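Local atomic coordinates of probable chitinase A (Chromobacterium violaceum, PDB entry 4TX8), a protein that probably hydrolyses chitin as a family 18 glycoside hydrolase, with a carbohydrate-binding module likely to hold it to its polysaccharide substrate. Residues 63-68 with 403-408; 131-136 with 394-399; 121-126 with 154-159; 52-57 with 69-74. All coordinates share one frame; numbering follows the deposited sequence.

Contact 1: residues 63-68 with 403-408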
loop_
_atom_site.group_PDB
_atom_site.type_symbol
_atom_site.label_atom_id
_atom_site.label_comp_id
_atom_site.label_asym_id
_atom_site.label_seq_id
_atom_site.Cartn_x
_atom_site.Cartn_y
_atom_site.Cartn_z
ATOM N N ASN A 63 6.673 26.065 -0.088
ATOM C CA ASN A 63 5.407 25.784 -0.755
ATOM C C ASN A 63 4.530 24.865 0.099
ATOM O O ASN A 63 5.042 24.131 0.947
ATOM C CB ASN A 63 5.648 25.186 -2.152
ATOM C CG ASN A 63 6.174 23.765 -2.105
ATOM O OD1 ASN A 63 5.445 22.827 -1.777
ATOM N ND2 ASN A 63 7.443 23.595 -2.459
ATOM N N PRO A 64 3.203 24.918 -0.108
ATOM C CA PRO A 64 2.260 24.146 0.711
ATOM C C PRO A 64 2.527 22.635 0.766
ATOM O O PRO A 64 2.274 22.025 1.803
ATOM C CB PRO A 64 0.917 24.428 0.036
ATOM C CG PRO A 64 1.075 25.794 -0.536
ATOM C CD PRO A 64 2.502 25.850 -1.014
ATOM N N ALA A 65 3.025 22.044 -0.316
ATOM C CA ALA A 65 3.285 20.605 -0.329
ATOM C C ALA A 65 4.522 20.259 0.489
ATOM O O ALA A 65 4.686 19.128 0.944
ATOM C CB ALA A 65 3.438 20.098 -1.760
ATOM N N ALA A 66 5.391 21.242 0.678
ATOM C CA ALA A 66 6.647 21.010 1.376
ATOM C C ALA A 66 6.635 21.555 2.803
ATOM O O ALA A 66 7.580 21.341 3.553
ATOM C CB ALA A 66 7.794 21.633 0.590
ATOM N N SER A 67 5.571 22.250 3.191
ATOM C CA SER A 67 5.601 22.978 4.458
ATOM C C SER A 67 4.336 22.817 5.301
ATOM O O SER A 67 3.490 23.709 5.335
ATOM C CB SER A 67 5.849 24.461 4.179
ATOM O OG SER A 67 6.795 24.612 3.132
ATOM N N PRO A 68 4.212 21.677 5.998
ATOM C CA PRO A 68 3.054 21.393 6.852
ATOM C C PRO A 68 3.007 22.257 8.117
ATOM O O PRO A 68 1.954 22.331 8.744
ATOM C CB PRO A 68 3.230 19.910 7.203
ATOM C CG PRO A 68 4.684 19.664 7.076
ATOM C CD PRO A 68 5.177 20.566 5.983
ATOM N N ARG A 403 -2.142 13.372 -0.064
ATOM C CA ARG A 403 -2.900 14.500 0.469
ATOM C C ARG A 403 -2.031 15.750 0.585
ATOM O O ARG A 403 -2.433 16.843 0.175
ATOM C CB ARG A 403 -3.490 14.134 1.836
ATOM C CG ARG A 403 -4.187 15.268 2.580
ATOM C CD ARG A 403 -4.742 14.741 3.902
ATOM N NE ARG A 403 -5.311 15.777 4.761
ATOM C CZ ARG A 403 -4.650 16.377 5.747
ATOM N NH1 ARG A 403 -3.388 16.057 5.998
ATOM N NH2 ARG A 403 -5.253 17.301 6.483
ATOM N N ARG A 404 -0.837 15.579 1.142
ATOM C CA ARG A 404 0.099 16.681 1.320
ATOM C C ARG A 404 0.493 17.285 -0.029
ATOM O O ARG A 404 0.657 18.500 -0.153
ATOM C CB ARG A 404 1.339 16.201 2.083
ATOM C CG ARG A 404 2.473 17.212 2.195
ATOM C CD ARG A 404 2.010 18.551 2.756
ATOM N NE ARG A 404 1.333 18.436 4.045
ATOM C CZ ARG A 404 0.845 19.475 4.716
ATOM N NH1 ARG A 404 0.964 20.702 4.218
ATOM N NH2 ARG A 404 0.241 19.295 5.884
ATOM N N ASP A 405 0.612 16.431 -1.043
ATOM C CA ASP A 405 1.043 16.863 -2.371
ATOM C C ASP A 405 -0.107 17.383 -3.238
ATOM O O ASP A 405 0.107 17.783 -4.381
ATOM C CB ASP A 405 1.757 15.713 -3.093
ATOM C CG ASP A 405 3.095 15.365 -2.457
ATOM O OD1 ASP A 405 3.692 16.241 -1.794
ATOM O OD2 ASP A 405 3.555 14.216 -2.629
ATOM N N GLY A 406 -1.322 17.376 -2.695
ATOM C CA GLY A 406 -2.474 17.922 -3.391
ATOM C C GLY A 406 -3.269 16.924 -4.217
ATOM O O GLY A 406 -3.852 17.289 -5.238
ATOM N N TYR A 407 -3.291 15.671 -3.769
ATOM C CA TYR A 407 -4.038 14.598 -4.431
ATOM C C TYR A 407 -3.625 14.408 -5.888
ATOM O O TYR A 407 -4.445 14.039 -6.728
ATOM C CB TYR A 407 -5.546 14.865 -4.364
ATOM C CG TYR A 407 -6.063 15.198 -2.983
ATOM C CD1 TYR A 407 -6.080 14.241 -1.974
ATOM C CD2 TYR A 407 -6.557 16.463 -2.693
ATOM C CE1 TYR A 407 -6.564 14.540 -0.712
ATOM C CE2 TYR A 407 -7.041 16.771 -1.439
ATOM C CZ TYR A 407 -7.042 15.807 -0.451
ATOM O OH TYR A 407 -7.522 16.109 0.800
ATOM N N THR A 408 -2.353 14.653 -6.181
ATOM C CA THR A 408 -1.858 14.578 -7.551
ATOM C C THR A 408 -1.744 13.142 -8.052
ATOM O O THR A 408 -1.620 12.908 -9.253
ATOM C CB THR A 408 -0.488 15.259 -7.688
ATOM O OG1 THR A 408 0.382 14.783 -6.654
ATOM C CG2 THR A 408 -0.636 16.765 -7.564
HETATM O O HOH W 1 -0.112 20.566 8.396
#

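Contact 2: residues 131-136 with 394-399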
loop_
_atom_site.group_PDB
_atom_site.type_symbol
_atom_site.label_atom_id
_atom_site.label_comp_id
_atom_site.label_asym_id
_atom_site.label_seq_id
_atom_site.Cartn_x
_atom_site.Cartn_y
_atom_site.Cartn_z
ATOM N N ALA A 131 -12.757 10.220 -1.191
ATOM C CA ALA A 131 -13.567 9.152 -1.765
ATOM C C ALA A 131 -12.841 8.363 -2.855
ATOM O O ALA A 131 -13.305 7.299 -3.258
ATOM C CB ALA A 131 -14.866 9.726 -2.314
ATOM N N ASP A 132 -11.709 8.878 -3.332
ATOM C CA ASP A 132 -10.950 8.199 -4.384
ATOM C C ASP A 132 -10.267 6.924 -3.886
ATOM O O ASP A 132 -9.848 6.089 -4.685
ATOM C CB ASP A 132 -9.900 9.139 -4.985
ATOM C CG ASP A 132 -10.496 10.138 -5.957
ATOM O OD1 ASP A 132 -11.504 9.801 -6.617
ATOM O OD2 ASP A 132 -9.951 11.257 -6.065
ATOM N N TRP A 133 -10.145 6.781 -2.570
ATOM C CA TRP A 133 -9.516 5.598 -1.991
ATOM C C TRP A 133 -10.540 4.491 -1.744
ATOM O O TRP A 133 -11.597 4.737 -1.173
ATOM C CB TRP A 133 -8.801 5.962 -0.688
ATOM C CG TRP A 133 -7.761 7.025 -0.873
ATOM C CD1 TRP A 133 -7.898 8.362 -0.628
ATOM C CD2 TRP A 133 -6.427 6.842 -1.362
ATOM N NE1 TRP A 133 -6.727 9.021 -0.926
ATOM C CE2 TRP A 133 -5.808 8.111 -1.380
ATOM C CE3 TRP A 133 -5.692 5.728 -1.784
ATOM C CZ2 TRP A 133 -4.492 8.296 -1.805
ATOM C CZ3 TRP A 133 -4.383 5.913 -2.205
ATOM C CH2 TRP A 133 -3.797 7.187 -2.210
ATOM N N ASP A 134 -10.219 3.274 -2.179
ATOM C CA ASP A 134 -11.134 2.143 -2.038
ATOM C C ASP A 134 -10.753 1.249 -0.867
ATOM O O ASP A 134 -11.613 0.629 -0.242
ATOM C CB ASP A 134 -11.167 1.319 -3.323
ATOM C CG ASP A 134 -11.665 2.119 -4.504
ATOM O OD1 ASP A 134 -12.799 2.635 -4.430
ATOM O OD2 ASP A 134 -10.916 2.245 -5.500
ATOM N N VAL A 135 -9.458 1.165 -0.586
ATOM C CA VAL A 135 -8.982 0.437 0.582
ATOM C C VAL A 135 -8.051 1.336 1.377
ATOM O O VAL A 135 -7.043 1.821 0.860
ATOM C CB VAL A 135 -8.255 -0.871 0.208
ATOM C CG1 VAL A 135 -7.826 -1.610 1.466
ATOM C CG2 VAL A 135 -9.154 -1.760 -0.648
ATOM N N ILE A 136 -8.413 1.576 2.630
ATOM C CA ILE A 136 -7.623 2.419 3.514
ATOM C C ILE A 136 -6.828 1.545 4.476
ATOM O O ILE A 136 -7.400 0.884 5.342
ATOM C CB ILE A 136 -8.516 3.391 4.305
ATOM C CG1 ILE A 136 -9.384 4.209 3.344
ATOM C CG2 ILE A 136 -7.671 4.297 5.179
ATOM C CD1 ILE A 136 -10.524 4.941 4.020
ATOM N N VAL A 394 -4.245 -0.716 -8.098
ATOM C CA VAL A 394 -3.061 0.046 -7.708
ATOM C C VAL A 394 -2.970 0.269 -6.196
ATOM O O VAL A 394 -3.960 0.617 -5.549
ATOM C CB VAL A 394 -3.042 1.426 -8.413
ATOM C CG1 VAL A 394 -1.810 2.235 -8.014
ATOM C CG2 VAL A 394 -3.104 1.261 -9.929
ATOM N N MET A 395 -1.778 0.060 -5.640
ATOM C CA MET A 395 -1.490 0.441 -4.260
ATOM C C MET A 395 -0.453 1.555 -4.239
ATOM O O MET A 395 0.436 1.591 -5.091
ATOM C CB MET A 395 -0.993 -0.762 -3.448
ATOM C CG MET A 395 -0.531 -0.443 -2.022
ATOM S SD MET A 395 1.182 0.149 -1.902
ATOM C CE MET A 395 2.070 -1.386 -1.603
ATOM N N THR A 396 -0.562 2.453 -3.258
ATOM C CA THR A 396 0.423 3.517 -3.077
ATOM C C THR A 396 0.779 3.812 -1.633
ATOM O O THR A 396 -0.087 3.827 -0.760
ATOM C CB THR A 396 -0.051 4.863 -3.654
ATOM O OG1 THR A 396 -1.326 4.705 -4.282
ATOM C CG2 THR A 396 0.950 5.385 -4.625
ATOM N N TRP A 397 2.059 4.077 -1.409
ATOM C CA TRP A 397 2.499 4.820 -0.243
ATOM C C TRP A 397 2.622 6.277 -0.674
ATOM O O TRP A 397 3.520 6.598 -1.446
ATOM C CB TRP A 397 3.840 4.301 0.271
ATOM C CG TRP A 397 4.292 4.940 1.544
ATOM C CD1 TRP A 397 5.081 6.045 1.677
ATOM C CD2 TRP A 397 3.979 4.507 2.872
ATOM N NE1 TRP A 397 5.281 6.328 3.009
ATOM C CE2 TRP A 397 4.612 5.399 3.763
ATOM C CE3 TRP A 397 3.226 3.453 3.394
ATOM C CZ2 TRP A 397 4.512 5.268 5.145
ATOM C CZ3 TRP A 397 3.128 3.325 4.773
ATOM C CH2 TRP A 397 3.768 4.227 5.631
ATOM N N SER A 398 1.746 7.164 -0.203
ATOM C CA SER A 398 0.717 6.868 0.786
ATOM C C SER A 398 -0.443 7.842 0.631
ATOM O O SER A 398 -0.349 8.814 -0.117
ATOM C CB SER A 398 1.282 6.980 2.203
ATOM O OG SER A 398 1.689 8.318 2.462
ATOM N N ILE A 399 -1.524 7.589 1.361
ATOM C CA ILE A 399 -2.650 8.512 1.415
ATOM C C ILE A 399 -2.207 9.886 1.930
ATOM O O ILE A 399 -2.578 10.922 1.370
ATOM C CB ILE A 399 -3.781 7.951 2.306
ATOM C CG1 ILE A 399 -4.344 6.666 1.686
ATOM C CG2 ILE A 399 -4.876 8.988 2.515
ATOM C CD1 ILE A 399 -5.549 6.104 2.410
HETATM O O HOH W 2 -5.029 11.458 -0.181
#

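Contact 3: residues 121-126 with 154-159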
loop_
_atom_site.group_PDB
_atom_site.type_symbol
_atom_site.label_atom_id
_atom_site.label_comp_id
_atom_site.label_asym_id
_atom_site.label_seq_id
_atom_site.Cartn_x
_atom_site.Cartn_y
_atom_site.Cartn_z
ATOM N N GLY A 121 3.617 15.661 7.459
ATOM C CA GLY A 121 2.747 16.359 8.382
ATOM C C GLY A 121 2.203 15.389 9.413
ATOM O O GLY A 121 2.544 14.202 9.408
ATOM N N SER A 122 1.358 15.894 10.303
ATOM C CA SER A 122 0.757 15.063 11.335
ATOM C C SER A 122 -0.304 14.146 10.745
ATOM O O SER A 122 -0.717 14.317 9.596
ATOM C CB SER A 122 0.139 15.933 12.429
ATOM O OG SER A 122 -1.069 16.515 11.973
ATOM N N ALA A 123 -0.742 13.172 11.536
ATOM C CA ALA A 123 -1.880 12.350 11.161
ATOM C C ALA A 123 -3.125 13.221 11.062
ATOM O O ALA A 123 -3.179 14.311 11.633
ATOM C CB ALA A 123 -2.090 11.224 12.166
ATOM N N PHE A 124 -4.121 12.741 10.328
ATOM C CA PHE A 124 -5.376 13.462 10.179
ATOM C C PHE A 124 -6.532 12.474 10.319
ATOM O O PHE A 124 -6.353 11.281 10.075
ATOM C CB PHE A 124 -5.419 14.196 8.832
ATOM C CG PHE A 124 -5.494 13.284 7.637
ATOM C CD1 PHE A 124 -4.351 12.690 7.125
ATOM C CD2 PHE A 124 -6.710 13.028 7.020
ATOM C CE1 PHE A 124 -4.422 11.851 6.023
ATOM C CE2 PHE A 124 -6.785 12.193 5.918
ATOM C CZ PHE A 124 -5.640 11.604 5.419
ATOM N N PRO A 125 -7.713 12.961 10.741
ATOM C CA PRO A 125 -8.875 12.092 10.975
ATOM C C PRO A 125 -9.236 11.191 9.789
ATOM O O PRO A 125 -9.249 11.634 8.640
ATOM C CB PRO A 125 -9.997 13.091 11.256
ATOM C CG PRO A 125 -9.289 14.244 11.902
ATOM C CD PRO A 125 -7.970 14.348 11.178
ATOM N N LEU A 126 -9.527 9.928 10.088
ATOM C CA LEU A 126 -9.846 8.930 9.068
ATOM C C LEU A 126 -11.069 9.324 8.239
ATOM O O LEU A 126 -11.188 8.952 7.071
ATOM C CB LEU A 126 -10.080 7.566 9.721
ATOM C CG LEU A 126 -10.197 6.365 8.780
ATOM C CD1 LEU A 126 -8.827 5.961 8.251
ATOM C CD2 LEU A 126 -10.873 5.199 9.476
ATOM N N ASP A 154 -3.011 7.399 16.988
ATOM C CA ASP A 154 -2.431 8.733 17.086
ATOM C C ASP A 154 -3.553 9.706 17.431
ATOM O O ASP A 154 -4.542 9.794 16.704
ATOM C CB ASP A 154 -1.735 9.124 15.774
ATOM C CG ASP A 154 -0.946 10.425 15.884
ATOM O OD1 ASP A 154 -1.496 11.434 16.368
ATOM O OD2 ASP A 154 0.234 10.440 15.480
ATOM N N PRO A 155 -3.407 10.440 18.545
ATOM C CA PRO A 155 -4.463 11.332 19.041
ATOM C C PRO A 155 -4.875 12.415 18.042
ATOM O O PRO A 155 -5.992 12.920 18.127
ATOM C CB PRO A 155 -3.838 11.959 20.296
ATOM C CG PRO A 155 -2.364 11.778 20.126
ATOM C CD PRO A 155 -2.210 10.477 19.402
ATOM N N ALA A 156 -3.995 12.756 17.108
ATOM C CA ALA A 156 -4.327 13.741 16.082
ATOM C C ALA A 156 -5.458 13.249 15.172
ATOM O O ALA A 156 -6.096 14.042 14.480
ATOM C CB ALA A 156 -3.097 14.081 15.260
ATOM N N ALA A 157 -5.701 11.941 15.174
ATOM C CA ALA A 157 -6.798 11.364 14.401
ATOM C C ALA A 157 -8.123 11.495 15.145
ATOM O O ALA A 157 -9.182 11.168 14.608
ATOM C CB ALA A 157 -6.516 9.906 14.083
ATOM N N GLY A 158 -8.057 11.974 16.383
ATOM C CA GLY A 158 -9.232 12.086 17.227
ATOM C C GLY A 158 -9.240 11.011 18.295
ATOM O O GLY A 158 -8.247 10.312 18.487
ATOM N N SER A 159 -10.362 10.878 18.995
ATOM C CA SER A 159 -10.499 9.855 20.026
ATOM C C SER A 159 -10.674 8.477 19.399
ATOM O O SER A 159 -11.032 8.361 18.227
ATOM C CB SER A 159 -11.684 10.163 20.942
ATOM O OG SER A 159 -12.908 10.004 20.244
HETATM O O HOH W 3 0.465 12.822 14.121
HETATM O O HOH W 4 -10.236 9.347 12.841
#

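Contact 4: residues 52-57 with 69-74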
loop_
_atom_site.group_PDB
_atom_site.type_symbol
_atom_site.label_atom_id
_atom_site.label_comp_id
_atom_site.label_asym_id
_atom_site.label_seq_id
_atom_site.Cartn_x
_atom_site.Cartn_y
_atom_site.Cartn_z
ATOM N N VAL A 52 -0.038 29.875 9.701
ATOM C CA VAL A 52 0.781 30.919 10.298
ATOM C C VAL A 52 0.824 32.144 9.396
ATOM O O VAL A 52 0.987 32.016 8.183
ATOM C CB VAL A 52 2.229 30.426 10.548
ATOM C CG1 VAL A 52 3.081 31.537 11.133
ATOM C CG2 VAL A 52 2.241 29.202 11.457
ATOM N N ALA A 53 0.662 33.327 9.980
ATOM C CA ALA A 53 0.855 34.566 9.236
ATOM C C ALA A 53 2.325 34.696 8.866
ATOM O O ALA A 53 3.188 34.776 9.737
ATOM C CB ALA A 53 0.398 35.767 10.044
ATOM N N HIS A 54 2.608 34.712 7.569
ATOM C CA HIS A 54 3.985 34.722 7.098
ATOM C C HIS A 54 4.079 35.167 5.651
ATOM O O HIS A 54 3.078 35.234 4.938
ATOM C CB HIS A 54 4.598 33.329 7.218
ATOM C CG HIS A 54 4.108 32.380 6.171
ATOM N ND1 HIS A 54 2.815 31.900 6.153
ATOM C CD2 HIS A 54 4.722 31.844 5.089
ATOM C CE1 HIS A 54 2.658 31.101 5.115
ATOM N NE2 HIS A 54 3.800 31.048 4.453
ATOM N N THR A 55 5.304 35.441 5.221
ATOM C CA THR A 55 5.592 35.706 3.822
ATOM C C THR A 55 6.358 34.527 3.236
ATOM O O THR A 55 7.269 33.997 3.869
ATOM C CB THR A 55 6.409 37.001 3.653
ATOM O OG1 THR A 55 5.578 38.129 3.953
ATOM C CG2 THR A 55 6.935 37.131 2.234
ATOM N N ALA A 56 5.972 34.100 2.040
ATOM C CA ALA A 56 6.717 33.068 1.333
ATOM C C ALA A 56 7.909 33.711 0.641
ATOM O O ALA A 56 7.849 34.017 -0.550
ATOM C CB ALA A 56 5.828 32.349 0.326
ATOM N N TYR A 57 8.985 33.928 1.394
ATOM C CA TYR A 57 10.141 34.659 0.881
ATOM C C TYR A 57 10.728 33.981 -0.351
ATOM O O TYR A 57 10.781 32.753 -0.430
ATOM C CB TYR A 57 11.214 34.803 1.964
ATOM C CG TYR A 57 10.735 35.526 3.203
ATOM C CD1 TYR A 57 10.472 36.890 3.176
ATOM C CD2 TYR A 57 10.546 34.846 4.399
ATOM C CE1 TYR A 57 10.028 37.556 4.303
ATOM C CE2 TYR A 57 10.102 35.502 5.533
ATOM C CZ TYR A 57 9.846 36.858 5.480
ATOM O OH TYR A 57 9.405 37.520 6.604
ATOM N N THR A 69 4.108 22.906 8.485
ATOM C CA THR A 69 4.060 23.844 9.606
ATOM C C THR A 69 3.441 25.172 9.165
ATOM O O THR A 69 3.077 25.997 10.001
ATOM C CB THR A 69 5.455 24.119 10.214
ATOM O OG1 THR A 69 6.267 24.830 9.271
ATOM C CG2 THR A 69 6.142 22.817 10.616
ATOM N N LEU A 70 3.319 25.373 7.853
ATOM C CA LEU A 70 2.761 26.616 7.316
ATOM C C LEU A 70 1.393 26.427 6.677
ATOM O O LEU A 70 0.561 27.335 6.698
ATOM C CB LEU A 70 3.709 27.231 6.282
ATOM C CG LEU A 70 4.972 27.915 6.797
ATOM C CD1 LEU A 70 5.821 28.367 5.620
ATOM C CD2 LEU A 70 4.613 29.094 7.690
ATOM N N TRP A 71 1.171 25.251 6.100
ATOM C CA TRP A 71 -0.037 24.998 5.323
ATOM C C TRP A 71 -0.689 23.671 5.680
ATOM O O TRP A 71 -0.013 22.648 5.801
ATOM C CB TRP A 71 0.280 25.015 3.824
ATOM C CG TRP A 71 0.824 26.316 3.335
ATOM C CD1 TRP A 71 2.138 26.642 3.159
ATOM C CD2 TRP A 71 0.069 27.473 2.962
ATOM N NE1 TRP A 71 2.246 27.932 2.696
ATOM C CE2 TRP A 71 0.991 28.464 2.567
ATOM C CE3 TRP A 71 -1.297 27.768 2.922
ATOM C CZ2 TRP A 71 0.589 29.726 2.140
ATOM C CZ3 TRP A 71 -1.691 29.019 2.498
ATOM C CH2 TRP A 71 -0.753 29.984 2.113
ATOM N N THR A 72 -2.007 23.691 5.839
ATOM C CA THR A 72 -2.765 22.456 5.970
ATOM C C THR A 72 -3.699 22.306 4.770
ATOM O O THR A 72 -4.327 23.275 4.343
ATOM C CB THR A 72 -3.571 22.408 7.287
ATOM O OG1 THR A 72 -4.403 21.242 7.301
ATOM C CG2 THR A 72 -4.440 23.639 7.442
ATOM N N PRO A 73 -3.771 21.090 4.205
ATOM C CA PRO A 73 -4.648 20.819 3.061
ATOM C C PRO A 73 -6.108 21.096 3.395
ATOM O O PRO A 73 -6.557 20.734 4.481
ATOM C CB PRO A 73 -4.425 19.325 2.787
ATOM C CG PRO A 73 -3.091 19.021 3.386
ATOM C CD PRO A 73 -2.990 19.903 4.595
ATOM N N GLY A 74 -6.833 21.731 2.480
ATOM C CA GLY A 74 -8.239 22.016 2.694
ATOM C C GLY A 74 -8.580 23.485 2.534
ATOM O O GLY A 74 -7.691 24.324 2.385
HETATM O O HOH W 5 4.336 29.805 2.022
#

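Contact 1: residues 63-68 with 403-408
R404 NH1 is gripped by two main-chain oxygens of the carbohydrate-binding module, P64 O in the loop 63-68 and W71 O in strand 71-73. The bond from R404 NH1 to P64 O is 3.0 Å long with 154° at the hydrogen; the acceptor lies in the guanidinium plane, and the donor arrives nearly along the C=O axis. CG of R404 stands anti to its backbone N (chi1 173°), which puts R404 CG 3.2 Å from A65 O; bends at chi2 and chi3 then turn CD and NE. P68 covers one face of the guanidinium off-centre, its CB 3.3 Å from R404 NH2. A water bridges the same two residues: it accepts from R404 NH2 at 2.8 Å and donates to P68 O at 2.7 Å. NE of R404 is bound in turn by S120 O of the catalytic domain.

Next to this polar cluster, A65 meets the C-terminal end of helix 399-404, which closes in a Schellman motif at G406. A65 CA lies 3.4 Å from R404 O in a CA-H...O contact (147° at the hydrogen), while A65 CB approaches D405 OD1 at 3.9 Å. Within the loop, N63 O is held from opposite faces by S67 OG and A66 N.

All three guanidinium nitrogens therefore each have an acceptor, among them three main-chain oxygens and a water. With the arginine buried, such neutral oxygens would be expected to stabilise its positive charge, and the same group physically joins the binding module to the catalytic domain.

Contact 2: residues 131-136 with 394-399
In the TIM barrel of this family 18 enzyme, W133 just ahead of strand 135-143 packs against I399, which follows strand 393-397 and begins helix 399-404. The contact is essentially an isoleucine lying over an indole. I399 CG1 sits 3.6 Å from the centroid of the six-membered ring of W133 and only 7° off its normal, a CH-pi contact over the middle of the face. The two side chains run antiparallel alongside one another. With CG1 beside the backbone N (chi1 -64°), I399 sets this carbon over the ring, and its CD1 goes on to reach I136 CG2 at 3.9 Å. T396 meets the indole differently: its OG1 comes to the ring edge, near the plane, 3.9 Å from W133 CZ3. The indole nitrogen is satisfied through a water, which accepts from W133 NE1 at 3.1 Å and donates to I399 O at 2.9 Å, tying the tryptophan to the first turn of the helix.

S398, preceded by a cis peptide bond, is the N-cap of that helix; its OG bonds W401 N and H114 NE2. All the touching residues are buried. Strand 108-114 runs between strands 135-143 and 393-397, parallel to both, and its L109 touches both W133 and T396, while S410 of helix 410-417 also packs on the tryptophan.

Contact 3: residues 121-126 with 154-159
This is a loop-to-loop contact at the periphery of the barrel, built from small side chains, main-chain carbonyls and two bridging waters. The loop 121-126, between strands 108-114 and 135-143, lies against the 3-10 turn 155-157, just ahead of helix 160-171. A156 CB presses on A123 O at 3.6 Å. From the same loop residue, A123 CB lies 4.0 Å from the carboxylate carbon D154 CG, which chi1 (-172°, CG anti to the backbone N) carries toward A123. Farther along, P125 lies beside the 3-10 turn, its CD 3.8 Å from A156 O.

Water supplies the polar links. One molecule accepts from A123 N at 2.9 Å and donates to D154 OD2 at 2.8 Å; a second accepts from L126 N at 2.9 Å and donates to A157 O at 2.7 Å. The other carboxylate oxygen works locally: D154 OD1 uses its anti lone pair to receive A156 N at 2.9 Å and 158°, an Asx turn. The two oxygens of D154 thus divide their work, one serving the turn and the other the water that leads to A123 N.

S159 then N-caps helix 160-171, whose F163, D166 and I167 pack on L126. W113 of strand 108-114 touches both L126 and A157, while F124 turns the other way to reach I399 and N400 of helix 399-404.

Contact 4: residues 52-57 with 69-74
H54 and L70 form the middle of this surface contact in the carbohydrate-binding module of family 5/12, where the short strands 54-55 and 71-73 belong to two different small antiparallel sheets. Apolar packing comes first. L70 CD2 stands over the centre of the imidazole, 3.6 Å from its centroid and almost on the normal, a CH-pi contact; the other branch, L70 CD1, lies 3.6 Å from H54 NE2. V52 extends the patch, its CB 4.0 Å from L70 CD2. V52 CG2 makes a van der Waals contact with a main-chain oxygen, T69 O, at 3.6 Å.

The aromatic part involves W71. Its ring plane makes 74° with that of H54, the two rings meeting where H54 CE1 comes 3.9 Å from W71 CZ2. Y35 of strand 34-35 adds an edge-to-face partner for the same indole.

Hydrogen bonds fix the imidazole's rotation. CG of H54 occupies the crowded position between backbone N and carbonyl carbon (chi1 75°), and H54 ND1 donates to V52 O at 2.7 Å and 162°, near the ring plane. On the far side of the imidazole a water lies in the planes of both rings, 2.8 Å from H54 NE2 and accepting from W71 NE1 at 2.9 Å.

Contacts 1 and 4 form one continuous cluster, their centres 11 Å apart, joined by a probable hydrogen bond of 2.7 Å from R404 NH1 to W71 O. Contact 1 also touches contact 3, where R403 CD packs on F124 CZ at 3.6 Å. Contact 3 touches contact 2 through L126 CD1, 3.7 Å from I136 CG2. Contact 4 touches neither contact 2 nor contact 3. Of the bound groups, the magnesium ion is about 10 Å from the D405 side chain and about 12 Å from that of S398, and the calcium ion is about 13 Å from the S398 side chain; N-acetylglucosamine lies about 12 Å from the side chains of P64 and W71.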